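Local coordinates for CIR protein (Plasmodium chabaudi chabaudi, PDB 6ZYV), which is of unknown function but belongs to the Plasmodium interspersed repeat (PIR) family of variant antigens, probably displayed by malaria-infected red blood cells, at residues C181-Q193 and C226-T240. The protein carries 5 engineered substitutions. Sequence-based numbering, arbitrary orientation.
Sequences CLKDAQNFVDEYQ and CNNGQHSNFPPLPTT
From Leu182 against Phe234 to Gln193 against Pro238, the extended chain of 232-238 runs along helix 181-193 in the same direction, Val189 CA lying 5.9 Å from Leu237 CA, and continues to Thr240. At the start of the helix the Cys181–Cys226 disulfide (chi3 85°) ties it covalently to the end of helix 213-226. Phe234 lies beside this bridge. Its CE1 is 3.6 Å from Cys181 SG, an oblique sulfur-aromatic contact, while Leu182 CD1 sits off-centre over the ring face in a CH-pi contact and the methyl of Ala185 meets the ring edge. Pro235 has CG 3.8 Å from Val189 CG2 and also packs against the amide end of Gln186, whose chain bends at chi2 (72°) to come over the proline. Leu237 CD1 touches two aromatic rings obliquely, 3.8 Å from both Phe188 CE2 and Tyr192 CD2. Pro238 rests on Val189 and Tyr192, its CD 3.6 Å from Tyr192 CD2. A water joins Pro238 O to Tyr192 OH, which also bonds Tyr208. At the far end Gln193 turns NE2 onto a lone pair of Thr240 O in a nearly straight bond (3.1 Å, 169°); the same nitrogen bonds Asn197. Near the disulfide, a second water links Leu182 N to Gln230 OE1, which also accepts from Ser232 OG. In this all-helical PIR ectodomain a disulfide thus joins the start of helix 181-198 to the end of helix 213-226, and the proline-rich chain ending the modelled ectodomain packs along the former; in sequence it leads on to a predicted transmembrane helix.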
loop_
_atom_site.group_PDB
_atom_site.type_symbol
_atom_site.label_atom_id
_atom_site.label_comp_id
_atom_site.label_asym_id
_atom_site.label_seq_id
_atom_site.Cartn_x
_atom_site.Cartn_y
_atom_site.Cartn_z
ATOM N N CYS A 181 -12.736 -11.957 -14.944
ATOM C CA CYS A 181 -11.745 -10.898 -15.065
ATOM C C CYS A 181 -12.200 -9.752 -15.933
ATOM O O CYS A 181 -12.028 -8.607 -15.532
ATOM C CB CYS A 181 -10.378 -11.412 -15.500
ATOM S SG CYS A 181 -9.048 -10.174 -15.349
ATOM N N LEU A 182 -12.778 -10.033 -17.099
ATOM C CA LEU A 182 -13.235 -8.970 -17.989
ATOM C C LEU A 182 -14.350 -8.136 -17.359
ATOM O O LEU A 182 -14.267 -6.919 -17.362
ATOM C CB LEU A 182 -13.616 -9.513 -19.373
ATOM C CG LEU A 182 -14.063 -8.468 -20.398
ATOM C CD1 LEU A 182 -12.968 -7.427 -20.661
ATOM C CD2 LEU A 182 -14.490 -9.122 -21.686
ATOM N N LYS A 183 -15.355 -8.785 -16.775
ATOM C CA LYS A 183 -16.460 -8.113 -16.089
ATOM C C LYS A 183 -15.926 -7.238 -14.945
ATOM O O LYS A 183 -16.320 -6.081 -14.843
ATOM C CB LYS A 183 -17.447 -9.160 -15.532
ATOM C CG LYS A 183 -18.666 -8.566 -14.830
ATOM C CD LYS A 183 -19.580 -9.649 -14.190
ATOM C CE LYS A 183 -20.739 -10.098 -15.066
ATOM N NZ LYS A 183 -22.030 -10.176 -14.315
ATOM N N ASP A 184 -14.988 -7.765 -14.135
ATOM C CA ASP A 184 -14.401 -7.014 -13.027
ATOM C C ASP A 184 -13.550 -5.834 -13.490
ATOM O O ASP A 184 -13.585 -4.786 -12.848
ATOM C CB ASP A 184 -13.614 -7.925 -12.080
ATOM C CG ASP A 184 -14.469 -8.912 -11.303
ATOM O OD1 ASP A 184 -15.723 -8.797 -11.362
ATOM O OD2 ASP A 184 -13.887 -9.810 -10.641
ATOM N N ALA A 185 -12.795 -5.997 -14.591
ATOM C CA ALA A 185 -11.971 -4.942 -15.150
ATOM C C ALA A 185 -12.852 -3.803 -15.670
ATOM O O ALA A 185 -12.516 -2.639 -15.461
ATOM C CB ALA A 185 -11.094 -5.491 -16.264
ATOM N N GLN A 186 -14.005 -4.129 -16.284
ATOM C CA GLN A 186 -14.954 -3.122 -16.769
ATOM C C GLN A 186 -15.581 -2.355 -15.609
ATOM O O GLN A 186 -15.695 -1.136 -15.690
ATOM C CB GLN A 186 -16.036 -3.734 -17.678
ATOM C CG GLN A 186 -16.840 -2.662 -18.474
ATOM C CD GLN A 186 -16.109 -1.946 -19.615
ATOM O OE1 GLN A 186 -15.720 -2.552 -20.630
ATOM N NE2 GLN A 186 -15.902 -0.633 -19.478
ATOM N N ASN A 187 -15.931 -3.046 -14.511
ATOM C CA ASN A 187 -16.450 -2.373 -13.320
ATOM C C ASN A 187 -15.357 -1.488 -12.694
ATOM O O ASN A 187 -15.649 -0.394 -12.224
ATOM C CB ASN A 187 -16.949 -3.382 -12.291
ATOM C CG ASN A 187 -18.248 -4.049 -12.679
ATOM O OD1 ASN A 187 -19.002 -3.550 -13.505
ATOM N ND2 ASN A 187 -18.547 -5.184 -12.089
ATOM N N PHE A 188 -14.109 -1.963 -12.682
ATOM C CA PHE A 188 -12.973 -1.229 -12.148
ATOM C C PHE A 188 -12.723 0.088 -12.919
ATOM O O PHE A 188 -12.581 1.132 -12.290
ATOM C CB PHE A 188 -11.722 -2.121 -12.142
ATOM C CG PHE A 188 -10.468 -1.373 -11.733
ATOM C CD1 PHE A 188 -10.222 -1.067 -10.397
ATOM C CD2 PHE A 188 -9.573 -0.917 -12.690
ATOM C CE1 PHE A 188 -9.097 -0.328 -10.034
ATOM C CE2 PHE A 188 -8.468 -0.170 -12.328
ATOM C CZ PHE A 188 -8.217 0.096 -11.003
ATOM N N VAL A 189 -12.672 0.044 -14.262
ATOM C CA VAL A 189 -12.439 1.241 -15.057
ATOM C C VAL A 189 -13.607 2.240 -14.904
ATOM O O VAL A 189 -13.363 3.451 -14.842
ATOM C CB VAL A 189 -12.053 0.965 -16.539
ATOM C CG1 VAL A 189 -10.830 0.074 -16.636
ATOM C CG2 VAL A 189 -13.201 0.456 -17.381
ATOM N N ASP A 190 -14.851 1.743 -14.769
ATOM C CA ASP A 190 -16.006 2.624 -14.553
ATOM C C ASP A 190 -15.920 3.274 -13.161
ATOM O O ASP A 190 -16.203 4.449 -13.019
ATOM C CB ASP A 190 -17.323 1.840 -14.678
ATOM C CG ASP A 190 -17.686 1.421 -16.099
ATOM O OD1 ASP A 190 -17.018 1.883 -17.049
ATOM O OD2 ASP A 190 -18.639 0.632 -16.259
ATOM N N GLU A 191 -15.512 2.506 -12.148
ATOM C CA GLU A 191 -15.354 2.985 -10.778
ATOM C C GLU A 191 -14.235 4.045 -10.709
ATOM O O GLU A 191 -14.378 5.057 -10.030
ATOM C CB GLU A 191 -15.030 1.807 -9.851
ATOM C CG GLU A 191 -14.990 2.190 -8.384
ATOM C CD GLU A 191 -14.447 1.129 -7.435
ATOM O OE1 GLU A 191 -14.064 0.038 -7.918
ATOM O OE2 GLU A 191 -14.397 1.391 -6.208
ATOM N N TYR A 192 -13.149 3.819 -11.443
ATOM C CA TYR A 192 -12.044 4.755 -11.503
ATOM C C TYR A 192 -12.449 6.049 -12.277
ATOM O O TYR A 192 -12.125 7.156 -11.832
ATOM C CB TYR A 192 -10.835 4.077 -12.134
ATOM C CG TYR A 192 -9.676 5.026 -12.294
ATOM C CD1 TYR A 192 -9.068 5.606 -11.186
ATOM C CD2 TYR A 192 -9.217 5.386 -13.554
ATOM C CE1 TYR A 192 -8.021 6.501 -11.329
ATOM C CE2 TYR A 192 -8.151 6.258 -13.708
ATOM C CZ TYR A 192 -7.553 6.815 -12.591
ATOM O OH TYR A 192 -6.554 7.743 -12.751
ATOM N N GLN A 193 -13.206 5.914 -13.383
ATOM C CA GLN A 193 -13.692 7.067 -14.143
ATOM C C GLN A 193 -14.597 7.929 -13.251
ATOM O O GLN A 193 -14.474 9.145 -13.260
ATOM C CB GLN A 193 -14.472 6.613 -15.395
ATOM C CG GLN A 193 -15.001 7.771 -16.257
ATOM C CD GLN A 193 -13.877 8.568 -16.876
ATOM O OE1 GLN A 193 -13.268 8.157 -17.866
ATOM N NE2 GLN A 193 -13.567 9.730 -16.304
ATOM N N CYS A 226 -4.463 -11.887 -16.740
ATOM C CA CYS A 226 -5.736 -12.525 -17.098
ATOM C C CYS A 226 -5.670 -13.066 -18.502
ATOM O O CYS A 226 -6.096 -14.194 -18.731
ATOM C CB CYS A 226 -6.906 -11.568 -16.933
ATOM S SG CYS A 226 -7.348 -11.250 -15.208
ATOM N N ASN A 227 -5.029 -12.321 -19.425
ATOM C CA ASN A 227 -4.863 -12.783 -20.794
ATOM C C ASN A 227 -3.785 -13.858 -20.977
ATOM O O ASN A 227 -3.357 -14.119 -22.102
ATOM C CB ASN A 227 -4.656 -11.612 -21.752
ATOM C CG ASN A 227 -5.945 -11.173 -22.386
ATOM O OD1 ASN A 227 -6.965 -11.877 -22.360
ATOM N ND2 ASN A 227 -5.950 -9.997 -22.975
ATOM N N ASN A 228 -3.363 -14.499 -19.887
ATOM C CA ASN A 228 -2.470 -15.649 -19.931
ATOM C C ASN A 228 -3.243 -16.985 -19.869
ATOM O O ASN A 228 -2.712 -18.021 -20.255
ATOM C CB ASN A 228 -1.379 -15.579 -18.865
ATOM C CG ASN A 228 -0.269 -14.624 -19.213
ATOM O OD1 ASN A 228 -0.135 -14.182 -20.353
ATOM N ND2 ASN A 228 0.561 -14.267 -18.248
ATOM N N GLY A 229 -4.483 -16.954 -19.409
ATOM C CA GLY A 229 -5.328 -18.139 -19.361
ATOM C C GLY A 229 -6.651 -17.972 -20.088
ATOM O O GLY A 229 -7.481 -18.881 -20.066
ATOM N N GLN A 230 -6.874 -16.811 -20.723
ATOM C CA GLN A 230 -8.068 -16.498 -21.500
ATOM C C GLN A 230 -7.701 -15.553 -22.683
ATOM O O GLN A 230 -6.523 -15.233 -22.889
ATOM C CB GLN A 230 -9.176 -15.897 -20.591
ATOM C CG GLN A 230 -8.932 -14.451 -20.211
ATOM C CD GLN A 230 -9.992 -13.916 -19.296
ATOM O OE1 GLN A 230 -10.894 -13.179 -19.709
ATOM N NE2 GLN A 230 -9.910 -14.273 -18.028
ATOM N N HIS A 231 -8.700 -15.127 -23.465
ATOM C CA HIS A 231 -8.456 -14.236 -24.583
ATOM C C HIS A 231 -9.515 -13.165 -24.634
ATOM O O HIS A 231 -10.531 -13.360 -25.272
ATOM C CB HIS A 231 -8.395 -15.033 -25.874
ATOM C CG HIS A 231 -7.713 -14.291 -26.974
ATOM N ND1 HIS A 231 -6.441 -13.784 -26.814
ATOM C CD2 HIS A 231 -8.171 -13.946 -28.196
ATOM C CE1 HIS A 231 -6.169 -13.149 -27.935
ATOM N NE2 HIS A 231 -7.169 -13.243 -28.803
ATOM N N SER A 232 -9.289 -12.024 -23.969
ATOM C CA SER A 232 -10.279 -10.958 -23.911
ATOM C C SER A 232 -9.746 -9.587 -24.297
ATOM O O SER A 232 -8.563 -9.299 -24.139
ATOM C CB SER A 232 -10.875 -10.875 -22.504
ATOM O OG SER A 232 -11.326 -12.138 -22.039
ATOM N N ASN A 233 -10.651 -8.715 -24.743
ATOM C CA ASN A 233 -10.349 -7.339 -25.095
ATOM C C ASN A 233 -10.690 -6.476 -23.879
ATOM O O ASN A 233 -11.834 -6.105 -23.689
ATOM C CB ASN A 233 -11.189 -6.949 -26.297
ATOM C CG ASN A 233 -11.036 -5.536 -26.786
ATOM O OD1 ASN A 233 -11.918 -5.023 -27.487
ATOM N ND2 ASN A 233 -9.923 -4.870 -26.463
ATOM N N PHE A 234 -9.704 -6.183 -23.055
ATOM C CA PHE A 234 -9.890 -5.417 -21.832
ATOM C C PHE A 234 -9.964 -3.933 -22.129
ATOM O O PHE A 234 -9.271 -3.447 -23.020
ATOM C CB PHE A 234 -8.768 -5.733 -20.829
ATOM C CG PHE A 234 -8.887 -7.108 -20.215
ATOM C CD1 PHE A 234 -9.603 -7.301 -19.051
ATOM C CD2 PHE A 234 -8.267 -8.203 -20.794
ATOM C CE1 PHE A 234 -9.701 -8.564 -18.478
ATOM C CE2 PHE A 234 -8.367 -9.473 -20.214
ATOM C CZ PHE A 234 -9.101 -9.644 -19.073
ATOM N N PRO A 235 -10.827 -3.195 -21.409
ATOM C CA PRO A 235 -10.899 -1.752 -21.638
ATOM C C PRO A 235 -9.621 -1.060 -21.139
ATOM O O PRO A 235 -8.972 -1.525 -20.196
ATOM C CB PRO A 235 -12.134 -1.329 -20.810
ATOM C CG PRO A 235 -12.183 -2.310 -19.710
ATOM C CD PRO A 235 -11.696 -3.610 -20.288
ATOM N N PRO A 236 -9.242 0.057 -21.771
ATOM C CA PRO A 236 -8.072 0.798 -21.286
ATOM C C PRO A 236 -8.408 1.602 -20.024
ATOM O O PRO A 236 -9.563 1.957 -19.790
ATOM C CB PRO A 236 -7.744 1.733 -22.449
ATOM C CG PRO A 236 -9.094 2.007 -23.091
ATOM C CD PRO A 236 -9.920 0.753 -22.889
ATOM N N LEU A 237 -7.399 1.893 -19.212
ATOM C CA LEU A 237 -7.591 2.679 -18.007
ATOM C C LEU A 237 -7.907 4.125 -18.404
ATOM O O LEU A 237 -7.198 4.688 -19.235
ATOM C CB LEU A 237 -6.324 2.649 -17.152
ATOM C CG LEU A 237 -6.489 3.270 -15.774
ATOM C CD1 LEU A 237 -7.262 2.355 -14.864
ATOM C CD2 LEU A 237 -5.158 3.618 -15.175
ATOM N N PRO A 238 -8.986 4.715 -17.842
ATOM C CA PRO A 238 -9.327 6.118 -18.143
ATOM C C PRO A 238 -8.154 7.102 -17.987
ATOM O O PRO A 238 -7.325 6.930 -17.096
ATOM C CB PRO A 238 -10.429 6.428 -17.137
ATOM C CG PRO A 238 -11.026 5.102 -16.818
ATOM C CD PRO A 238 -9.920 4.125 -16.869
ATOM N N THR A 239 -8.037 8.088 -18.897
ATOM C CA THR A 239 -6.906 9.023 -18.857
ATOM C C THR A 239 -7.226 10.387 -18.269
ATOM O O THR A 239 -6.305 11.127 -17.915
ATOM C CB THR A 239 -6.279 9.200 -20.253
ATOM O OG1 THR A 239 -7.193 9.885 -21.099
ATOM C CG2 THR A 239 -5.885 7.896 -20.894
ATOM N N THR A 240 -8.508 10.763 -18.222
ATOM C CA THR A 240 -8.903 12.087 -17.763
ATOM C C THR A 240 -10.307 12.087 -17.173
ATOM O O THR A 240 -11.063 11.138 -17.383
ATOM C CB THR A 240 -8.842 13.061 -18.980
ATOM O OG1 THR A 240 -9.332 14.345 -18.597
ATOM C CG2 THR A 240 -9.662 12.573 -20.163
HETATM O O HOH W 1 -13.011 -12.795 -18.154
HETATM O O HOH W 2 -5.790 8.363 -15.198
#